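Local structure of sulfite dehydrogenase (Paracoccus pantotrophus, 2XTS) at the interface of chains A and C and the interface of chains A and B. The protein oxidises protein-bound sulfane sulfur as the molybdenum-cofactor subunit of the sulfane dehydrogenase SoxCD, working together with a haem-bearing cytochrome subunit. Residues are numbered along the deposited sequence; one frame, centred on the assembly and turned at random. Chains: chain A/B, Sulfite dehydrogenase; chain C, Cytochrome.

Contact 1: the interface of chains A and C. Residues chain A 305-308, 310, 389; chain C 167-168, 170-172.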
ATOM      1  N   ASP A 305     -25.902 -18.205 -12.102  1.00 10.08           N
ATOM      2  CA  ASP A 305     -26.724 -19.409 -12.153  1.00 10.59           C
ATOM      3  C   ASP A 305     -25.890 -20.671 -12.267  1.00 10.73           C
ATOM      4  O   ASP A 305     -26.301 -21.659 -12.865  1.00 12.22           O
ATOM      5  CB  ASP A 305     -27.782 -19.289 -13.266  1.00 11.08           C
ATOM      6  CG  ASP A 305     -27.204 -19.160 -14.651  1.00 12.56           C
ATOM      7  OD1 ASP A 305     -25.974 -19.262 -14.833  1.00 13.07           O
ATOM      8  OD2 ASP A 305     -28.038 -19.001 -15.586  1.00 15.87           O
ATOM      9  N   GLY A 306     -24.710 -20.661 -11.654  1.00  9.79           N
ATOM     10  CA  GLY A 306     -23.878 -21.866 -11.548  1.00 10.48           C
ATOM     11  C   GLY A 306     -23.199 -22.315 -12.819  1.00 10.53           C
ATOM     12  O   GLY A 306     -22.836 -23.480 -12.949  1.00 12.76           O
ATOM     13  N   GLY A 307     -23.041 -21.384 -13.763  1.00 10.08           N
ATOM     14  CA  GLY A 307     -22.345 -21.651 -15.003  1.00 10.06           C
ATOM     15  C   GLY A 307     -23.216 -21.979 -16.199  1.00 10.50           C
ATOM     16  O   GLY A 307     -22.696 -22.307 -17.239  1.00 11.85           O
ATOM     17  N   LYS A 308     -24.523 -21.833 -16.059  1.00 11.43           N
ATOM     18  CA  LYS A 308     -25.416 -22.006 -17.207  1.00 12.37           C
ATOM     19  C   LYS A 308     -25.287 -20.820 -18.165  1.00 12.07           C
ATOM     20  O   LYS A 308     -25.403 -20.981 -19.379  1.00 12.73           O
ATOM     21  CB  LYS A 308     -26.863 -22.158 -16.742  1.00 13.07           C
ATOM     22  CG  LYS A 308     -27.154 -23.460 -16.052  1.00 17.19           C
ATOM     23  CD  LYS A 308     -28.617 -23.540 -15.661  1.00 21.70           C
ATOM     24  CE  LYS A 308     -28.976 -24.900 -15.115  1.00 24.39           C
ATOM     25  NZ  LYS A 308     -30.439 -25.008 -14.878  1.00 27.52           N
ATOM     26  N   TRP A 310     -23.207 -16.828 -18.640  1.00 10.47           N
ATOM     27  CA  TRP A 310     -22.122 -15.942 -18.230  1.00 10.63           C
ATOM     28  C   TRP A 310     -22.284 -14.554 -18.798  1.00 10.89           C
ATOM     29  O   TRP A 310     -22.747 -14.400 -19.910  1.00 12.45           O
ATOM     30  CB  TRP A 310     -20.789 -16.510 -18.719  1.00 10.60           C
ATOM     31  CG  TRP A 310     -20.456 -17.860 -18.149  1.00 10.84           C
ATOM     32  CD1 TRP A 310     -20.778 -19.079 -18.672  1.00 11.28           C
ATOM     33  CD2 TRP A 310     -19.728 -18.122 -16.947  1.00  9.28           C
ATOM     34  NE1 TRP A 310     -20.306 -20.074 -17.875  1.00 10.67           N
ATOM     35  CE2 TRP A 310     -19.672 -19.516 -16.797  1.00 10.02           C
ATOM     36  CE3 TRP A 310     -19.140 -17.310 -15.969  1.00  9.00           C
ATOM     37  CZ2 TRP A 310     -19.026 -20.122 -15.731  1.00  9.72           C
ATOM     38  CZ3 TRP A 310     -18.507 -17.920 -14.899  1.00  8.92           C
ATOM     39  CH2 TRP A 310     -18.464 -19.317 -14.788  1.00  9.68           C
ATOM     40  N   ILE A 389     -21.064 -27.657  -6.774  1.00  9.82           N
ATOM     41  CA  ILE A 389     -22.228 -28.041  -7.542  1.00 11.13           C
ATOM     42  C   ILE A 389     -21.806 -29.010  -8.646  1.00 12.49           C
ATOM     43  O   ILE A 389     -20.671 -28.994  -9.112  1.00 12.79           O
ATOM     44  CB  ILE A 389     -22.972 -26.821  -8.142  1.00 11.52           C
ATOM     45  CG1 ILE A 389     -22.056 -25.972  -9.023  1.00 11.45           C
ATOM     46  CG2 ILE A 389     -23.648 -26.022  -7.035  1.00 12.52           C
ATOM     47  CD1 ILE A 389     -22.833 -24.882  -9.774  1.00 11.20           C
TER
ATOM     48  N   ASP C 167     -26.459 -20.732 -22.283  1.00 16.09           N
ATOM     49  CA  ASP C 167     -27.188 -22.010 -22.305  1.00 17.07           C
ATOM     50  C   ASP C 167     -26.219 -23.181 -22.210  1.00 16.88           C
ATOM     51  O   ASP C 167     -26.300 -24.148 -22.969  1.00 18.42           O
ATOM     52  CB  ASP C 167     -28.098 -22.107 -23.544  1.00 18.74           C
ATOM     53  CG  ASP C 167     -29.309 -21.187 -23.452  1.00 20.91           C
ATOM     54  OD1 ASP C 167     -29.896 -21.061 -22.355  1.00 25.83           O
ATOM     55  OD2 ASP C 167     -29.688 -20.595 -24.490  1.00 28.40           O
ATOM     56  N   CYS C 168     -25.297 -23.083 -21.256  1.00 16.82           N
ATOM     57  CA  CYS C 168     -24.257 -24.067 -21.067  1.00 16.73           C
ATOM     58  C   CYS C 168     -24.819 -25.278 -20.334  1.00 17.78           C
ATOM     59  O   CYS C 168     -25.649 -25.148 -19.419  1.00 17.87           O
ATOM     60  CB  CYS C 168     -23.092 -23.449 -20.287  1.00 16.10           C
ATOM     61  SG  CYS C 168     -22.495 -21.882 -21.007  0.75 15.73           S
ATOM     62  N   VAL C 170     -24.408 -27.496 -17.963  1.00 19.74           N
ATOM     63  CA  VAL C 170     -23.704 -27.735 -16.700  0.50 18.96           C
ATOM     64  C   VAL C 170     -24.663 -28.216 -15.602  1.00 18.27           C
ATOM     65  O   VAL C 170     -25.830 -27.812 -15.561  1.00 18.42           O
ATOM     66  CB  VAL C 170     -22.986 -26.444 -16.214  0.50 19.35           C
ATOM     67  CG1 VAL C 170     -23.986 -25.428 -15.659  0.50 18.27           C
ATOM     68  CG2 VAL C 170     -21.920 -26.780 -15.175  0.50 19.55           C
ATOM     69  N   GLY C 171     -24.159 -29.059 -14.703  1.00 17.31           N
ATOM     70  CA  GLY C 171     -24.937 -29.479 -13.549  1.00 15.73           C
ATOM     71  C   GLY C 171     -24.855 -28.446 -12.425  1.00 14.90           C
ATOM     72  O   GLY C 171     -23.758 -27.920 -12.136  1.00 15.78           O
ATOM     73  N   VAL C 172     -25.990 -28.138 -11.810  1.00 13.96           N
ATOM     74  CA  VAL C 172     -26.070 -27.075 -10.800  1.00 14.36           C
ATOM     75  C   VAL C 172     -26.721 -27.509  -9.489  1.00 14.30           C
ATOM     76  O   VAL C 172     -27.138 -26.682  -8.679  1.00 15.59           O
ATOM     77  CB  VAL C 172     -26.796 -25.829 -11.365  1.00 14.39           C
ATOM     78  CG1 VAL C 172     -25.977 -25.234 -12.475  1.00 14.66           C
ATOM     79  CG2 VAL C 172     -28.218 -26.177 -11.848  1.00 16.76           C
TER
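A loop of the molybdenum subunit, A:Asp305 to A:Trp310, and the end of its strand 384-389 meet an extended stretch of the cytochrome, C:Asp167 to C:Val172, which leads toward strand 174-177. The fixed polar point is backbone to backbone: C:Cys168 N donates to A:Lys308 O at 2.8 Å, nearly straight at the hydrogen (174°) and in the carbonyl plane on a lone pair. C:Asp167 N is also near this oxygen, but its N-H points elsewhere and makes no bond to it. Beyond it the contact is carbon packing, partly against backbone carbonyl oxygens. A:Lys308 runs extended past CG and lies over both valines: its CG rests 3.7 Å from C:Val170 CG1, while further out its CE meets C:Val172 CG2 at 3.6 Å, the two side chains crossing at about a right angle. Here the aliphatic stem of the lysine does the packing. C:Val170 turns CG1 between its backbone N and carbonyl carbon (chi1 74°), which sets that methyl 3.5 Å from A:Gly306 O, where the side-chain-free glycines let it come close to the loop backbone. On the far flank A:Ile389 CD1 lies 4.0 Å from C:Val172 CA; at the opposite end C:Cys168 SG, half of the disulfide with C:Cys164, stands 4.0 Å from A:Trp310 CD1, at the indole rim. On chain A the 305-310 loop, after strand 297-303, falls in the Mo-co oxidoreductase dimerisation family region; A:Ile389 ends strand 384-389, next to the C-terminus.

Contact 2: the interface of chains A and B. Residues chain A 27-29, 201, 204, 206; chain B 28-30, 67.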
ATOM      1  N   TYR A  27       3.178   6.613  13.224  1.00  7.63           N
ATOM      2  CA  TYR A  27       2.955   5.526  12.286  1.00  7.17           C
ATOM      3  C   TYR A  27       1.624   4.876  12.691  1.00  7.13           C
ATOM      4  O   TYR A  27       1.521   4.209  13.734  1.00  8.78           O
ATOM      5  CB  TYR A  27       4.098   4.506  12.274  1.00  6.94           C
ATOM      6  CG  TYR A  27       4.079   3.696  10.994  1.00  7.37           C
ATOM      7  CD1 TYR A  27       3.102   2.727  10.770  1.00  7.59           C
ATOM      8  CD2 TYR A  27       4.977   3.949   9.967  1.00  7.37           C
ATOM      9  CE1 TYR A  27       3.046   2.013   9.596  1.00  7.30           C
ATOM     10  CE2 TYR A  27       4.938   3.248   8.782  1.00  7.31           C
ATOM     11  CZ  TYR A  27       3.963   2.272   8.592  1.00  6.86           C
ATOM     12  OH  TYR A  27       3.857   1.559   7.436  1.00  7.53           O
ATOM     13  N   GLY A  28       0.591   5.129  11.892  1.00  6.66           N
ATOM     14  CA  GLY A  28      -0.774   4.775  12.249  1.00  7.01           C
ATOM     15  C   GLY A  28      -1.202   3.393  11.847  1.00  6.58           C
ATOM     16  O   GLY A  28      -0.581   2.731  11.038  1.00  7.38           O
ATOM     17  N   LEU A  29      -2.302   2.989  12.456  1.00  6.27           N
ATOM     18  CA  LEU A  29      -3.026   1.759  12.201  1.00  6.86           C
ATOM     19  C   LEU A  29      -4.461   2.071  11.782  1.00  6.23           C
ATOM     20  O   LEU A  29      -4.933   3.182  11.963  1.00  6.47           O
ATOM     21  CB  LEU A  29      -3.036   0.920  13.490  1.00  7.34           C
ATOM     22  CG  LEU A  29      -1.738   0.177  13.822  1.00  9.04           C
ATOM     23  CD1 LEU A  29      -1.752  -0.407  15.228  1.00 11.78           C
ATOM     24  CD2 LEU A  29      -1.451  -0.909  12.775  1.00 10.80           C
ATOM     25  N   GLU A 201       7.768   0.959   1.360  1.00  7.02           N
ATOM     26  CA  GLU A 201       8.646   0.918   2.520  1.00  6.74           C
ATOM     27  C   GLU A 201       9.390  -0.416   2.581  1.00  6.02           C
ATOM     28  O   GLU A 201       9.186  -1.299   1.753  1.00  6.85           O
ATOM     29  CB  GLU A 201       7.817   1.160   3.787  1.00  6.60           C
ATOM     30  CG  GLU A 201       6.744   0.111   4.037  1.00  6.58           C
ATOM     31  CD  GLU A 201       5.864   0.366   5.249  1.00  7.55           C
ATOM     32  OE1 GLU A 201       6.045   1.401   5.954  1.00  7.13           O
ATOM     33  OE2 GLU A 201       4.996  -0.490   5.463  1.00  7.64           O
ATOM     34  N   ARG A 204       8.145  -5.980   5.497  1.00  6.04           N
ATOM     35  CA  ARG A 204       7.842  -6.301   6.891  1.00  6.39           C
ATOM     36  C   ARG A 204       8.703  -7.489   7.340  1.00  6.42           C
ATOM     37  O   ARG A 204       9.193  -8.289   6.532  1.00  6.66           O
ATOM     38  CB  ARG A 204       6.337  -6.568   7.041  1.00  6.48           C
ATOM     39  CG  ARG A 204       5.461  -5.403   6.643  1.00  6.88           C
ATOM     40  CD  ARG A 204       5.792  -4.146   7.430  1.00  6.31           C
ATOM     41  NE  ARG A 204       5.009  -2.951   7.117  1.00  6.97           N
ATOM     42  CZ  ARG A 204       3.827  -2.667   7.670  1.00  6.48           C
ATOM     43  NH1 ARG A 204       3.205  -3.549   8.442  1.00  6.73           N
ATOM     44  NH2 ARG A 204       3.232  -1.517   7.394  1.00  6.81           N
ATOM     45  N   GLU A 206       7.943 -10.225   8.733  1.00  5.98           N
ATOM     46  CA  GLU A 206       7.331 -11.481   8.381  1.00  7.17           C
ATOM     47  C   GLU A 206       7.309 -11.765   6.894  1.00  6.74           C
ATOM     48  O   GLU A 206       7.032 -12.892   6.489  1.00  7.40           O
ATOM     49  CB  GLU A 206       5.906 -11.539   8.966  1.00  6.91           C
ATOM     50  CG  GLU A 206       4.897 -10.524   8.443  1.00  7.51           C
ATOM     51  CD  GLU A 206       4.882  -9.189   9.162  1.00  8.72           C
ATOM     52  OE1 GLU A 206       5.884  -8.765   9.783  1.00  8.50           O
ATOM     53  OE2 GLU A 206       3.814  -8.545   9.086  1.00 10.29           O
TER
ATOM     54  N   GLY B  28      -0.097  -6.196  11.350  1.00  7.22           N
ATOM     55  CA  GLY B  28       1.291  -5.875  11.682  1.00  7.22           C
ATOM     56  C   GLY B  28       1.716  -4.452  11.415  1.00  6.52           C
ATOM     57  O   GLY B  28       1.093  -3.725  10.668  1.00  7.23           O
ATOM     58  N   LEU B  29       2.841  -4.109  12.020  1.00  6.64           N
ATOM     59  CA  LEU B  29       3.555  -2.852  11.839  1.00  6.99           C
ATOM     60  C   LEU B  29       4.975  -3.120  11.339  1.00  6.60           C
ATOM     61  O   LEU B  29       5.421  -4.250  11.387  1.00  6.77           O
ATOM     62  CB  LEU B  29       3.654  -2.129  13.179  1.00  7.94           C
ATOM     63  CG  LEU B  29       2.369  -1.414  13.610  1.00  8.81           C
ATOM     64  CD1 LEU B  29       2.419  -0.977  15.057  1.00 11.74           C
ATOM     65  CD2 LEU B  29       2.039  -0.217  12.680  1.00 11.01           C
ATOM     66  N   PRO B  30       5.688  -2.087  10.862  1.00  6.44           N
ATOM     67  CA  PRO B  30       7.075  -2.241  10.465  1.00  6.19           C
ATOM     68  C   PRO B  30       7.974  -2.777  11.559  1.00  6.96           C
ATOM     69  O   PRO B  30       7.731  -2.599  12.761  1.00  7.48           O
ATOM     70  CB  PRO B  30       7.495  -0.811  10.127  1.00  6.07           C
ATOM     71  CG  PRO B  30       6.222  -0.152   9.629  1.00  6.30           C
ATOM     72  CD  PRO B  30       5.187  -0.743  10.554  1.00  6.16           C
ATOM     73  N   PRO B  67       2.846   4.063   2.033  1.00  6.56           N
ATOM     74  CA  PRO B  67       2.199   3.311   3.108  1.00  6.35           C
ATOM     75  C   PRO B  67       1.264   4.217   3.901  1.00  6.80           C
ATOM     76  O   PRO B  67       1.690   5.264   4.395  1.00  7.00           O
ATOM     77  CB  PRO B  67       3.360   2.810   3.968  1.00  7.00           C
ATOM     78  CG  PRO B  67       4.575   2.970   3.150  1.00  6.83           C
ATOM     79  CD  PRO B  67       4.294   4.160   2.245  1.00  7.23           C
TER
HETATM   80  O   HOH W   1       0.636  -1.683   8.858  1.00  7.76           O
HETATM   81  O   HOH W   2       7.226  -6.301  10.654  1.00  9.56           O
HETATM   82  O   HOH W   3       3.877  -5.978   9.639  1.00  9.71           O
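B:Pro30 sets its CG over one face of the A:Tyr27 ring, 3.8 Å from the centroid and offset toward the rim, a CH-pi contact at the homodimer interface of the molybdenum subunits. The same proline covers a second flat group: its CD lies 3.7 Å above the centre of the A:Arg204 guanidinium. Beside it the two A:Leu29 and B:Leu29 side chains cross at about a right angle, CD2 to CD2 at 3.6 Å, close to the two-fold. A:Glu201 organises this packed side. It holds CG between its backbone N and carbonyl carbon (chi1 62°) and extends beyond it, which brings the carboxylate to A:Tyr27 and A:Arg204. The syn lone pair of OE1 accepts the hydroxyl of A:Tyr27 (2.6 Å from OH), while OE2 takes both NE and NH2 of A:Arg204, a salt bridge within chain A. B:Pro67 CG packs 3.6 Å from the carboxylate carbon CD of A:Glu201. An alanine in place of A:Glu201 would probably leave the arginine without this carboxylate partner, the tyrosine hydroxyl without this acceptor, and a gap beside B:Pro67. The other side is wetter and looser. A:Arg204 NH1 makes a weak direct bond to B:Gly28 O (3.1 Å, 141° at the hydrogen), supplemented through water 1; the A:Glu206 carboxylate reaches B:Leu29 O through two more waters. Water 3 lies at the guanidinium edge, in plane, 2.8 Å from A:Arg204 NH1 and 2.6 Å from A:Glu206 OE2.

The C-alpha centres of contact 1 and contact 2 lie about 43 Å apart, and the two patches share no residue; chain A is the body common to both. Contact 1 joins unlike subunits, using the 305-310 loop and the end of strand 384-389, whereas contact 2 joins two copies of the molybdenum subunit and recurs with the chains exchanged. With separate surfaces for cytochrome and twin, one chain can hold both partners at once, consistent with the deposited assembly of two molybdenum subunits and two cytochromes. The structure alone does not show whether one contact influences the other.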